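Local atomic coordinates of adenosine monophosphate-protein transferase vopS (PDB entry 3LET), a protein that transfers AMP from ATP to a specific threonine of host Rho GTPases, blocking their downstream signalling and actin assembly in infected cells. Residues I291-L294 and F299-L302. Sequence-based numbering, arbitrary orientation.
Sequences IAEL and FNPL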
loop_
_atom_site.group_PDB
_atom_site.type_symbol
_atom_site.label_atom_id
_atom_site.label_comp_id
_atom_site.label_asym_id
_atom_site.label_seq_id
_atom_site.Cartn_x
_atom_site.Cartn_y
_atom_site.Cartn_z
ATOM N N ILE A 291 -2.710 12.510 -17.009
ATOM C CA ILE A 291 -2.522 11.560 -18.095
ATOM C C ILE A 291 -3.871 11.024 -18.552
ATOM O O ILE A 291 -4.127 10.931 -19.753
ATOM C CB ILE A 291 -1.640 10.387 -17.667
ATOM C CG1 ILE A 291 -0.218 10.882 -17.355
ATOM C CG2 ILE A 291 -1.611 9.298 -18.748
ATOM C CD1 ILE A 291 0.601 9.816 -16.558
ATOM N N ALA A 292 -4.728 10.658 -17.602
ATOM C CA ALA A 292 -6.062 10.141 -17.964
ATOM C C ALA A 292 -6.823 11.193 -18.776
ATOM O O ALA A 292 -7.463 10.890 -19.786
ATOM C CB ALA A 292 -6.874 9.738 -16.710
ATOM N N GLU A 293 -6.731 12.440 -18.347
ATOM C CA GLU A 293 -7.443 13.518 -19.040
ATOM C C GLU A 293 -6.934 13.664 -20.466
ATOM O O GLU A 293 -7.722 13.849 -21.413
ATOM C CB GLU A 293 -7.239 14.845 -18.325
ATOM C CG GLU A 293 -8.013 14.983 -17.034
ATOM C CD GLU A 293 -9.491 15.205 -17.305
ATOM O OE1 GLU A 293 -9.871 16.339 -17.670
ATOM O OE2 GLU A 293 -10.261 14.241 -17.166
ATOM N N LEU A 294 -5.614 13.623 -20.619
ATOM C CA LEU A 294 -5.010 13.900 -21.925
ATOM C C LEU A 294 -5.353 12.763 -22.872
ATOM O O LEU A 294 -5.655 12.993 -24.043
ATOM C CB LEU A 294 -3.496 14.097 -21.813
ATOM C CG LEU A 294 -3.066 15.353 -21.060
ATOM C CD1 LEU A 294 -1.563 15.409 -20.945
ATOM C CD2 LEU A 294 -3.594 16.648 -21.736
ATOM N N PHE A 299 -8.424 18.566 -20.840
ATOM C CA PHE A 299 -7.801 18.786 -19.545
ATOM C C PHE A 299 -8.589 19.810 -18.751
ATOM O O PHE A 299 -8.661 20.971 -19.116
ATOM C CB PHE A 299 -6.334 19.212 -19.612
ATOM C CG PHE A 299 -5.779 19.506 -18.252
ATOM C CD1 PHE A 299 -5.691 18.488 -17.304
ATOM C CD2 PHE A 299 -5.479 20.796 -17.865
ATOM C CE1 PHE A 299 -5.264 18.744 -16.046
ATOM C CE2 PHE A 299 -5.050 21.061 -16.589
ATOM C CZ PHE A 299 -4.927 20.027 -15.672
ATOM N N ASN A 300 -9.179 19.342 -17.657
ATOM C CA ASN A 300 -9.938 20.182 -16.746
ATOM C C ASN A 300 -9.235 20.189 -15.389
ATOM O O ASN A 300 -9.181 19.161 -14.730
ATOM C CB ASN A 300 -11.332 19.583 -16.569
ATOM C CG ASN A 300 -12.037 19.340 -17.906
ATOM O OD1 ASN A 300 -12.469 20.281 -18.563
ATOM N ND2 ASN A 300 -12.154 18.071 -18.305
ATOM N N PRO A 301 -8.674 21.334 -14.979
ATOM C CA PRO A 301 -7.933 21.331 -13.710
ATOM C C PRO A 301 -8.921 21.189 -12.536
ATOM O O PRO A 301 -10.062 21.642 -12.640
ATOM C CB PRO A 301 -7.256 22.707 -13.713
ATOM C CG PRO A 301 -8.172 23.551 -14.568
ATOM C CD PRO A 301 -8.532 22.622 -15.680
ATOM N N LEU A 302 -8.508 20.553 -11.448
ATOM C CA LEU A 302 -9.396 20.338 -10.304
ATOM C C LEU A 302 -9.362 21.494 -9.331
ATOM O O LEU A 302 -8.293 21.947 -8.942
ATOM C CB LEU A 302 -8.960 19.084 -9.526
ATOM C CG LEU A 302 -9.150 17.741 -10.233
ATOM C CD1 LEU A 302 -8.475 16.587 -9.447
ATOM C CD2 LEU A 302 -10.628 17.464 -10.425
HETATM O O HOH W 1 -12.653 14.971 -17.563
#
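Glu293, near the C-terminal end of helix 281-295, ties that helix to Phe299 and Asn300 of the loop that follows it, in a local contact of the Fido domain, which mediates the adenylyltransferase activity. The grip is polar and rests on one carboxylate oxygen. Glu293 OE1 accepts from the backbone N of Asn300 at 3.1 Å. Glu293 OE1 also accepts from Asn300 ND2, at 2.9 Å. The backbone N-H uses the anti lone pair of OE1, and the amide uses the syn one. The hydrogen bond from ND2 is the more bent, with an N-H...O angle of 133°, and OE1 lies well out of the amide plane. The carboxylate and amide planes are turned 56° apart. A water sits unusually close to Glu293 OE2, at 2.5 Å, and takes a weak bond from Asn300 ND2; the bridge it makes is at best loose.

The glutamate chain is bent at chi2 (-74°), and this bend helps bring OE1 to the backbone N-H of Asn300. Its aliphatic part packs as well. Glu293 CB lies at the edge of the Phe299 ring, 4.1 Å from CD1. Leu294 adds a looser apolar touch, with its CD2 4.3 Å from Phe299 CB. Two donors from one residue on a single oxygen should help fix both the loop backbone and the Asn300 amide.

The Phe299 side chain is about 8 Å from that of Arg286, which probably binds ATP. The loop leads on to helix 304-311. Tyr289, one turn earlier on helix 281-295, also touches Phe299 and bonds through its OH to Asn300 O. Phe299 faces helix 168-179, where its ring meets Trp175 and its O accepts from Arg171. Leu294 reaches both that helix and helix 184-199, so the contact lies against helices 168-179 and 184-199.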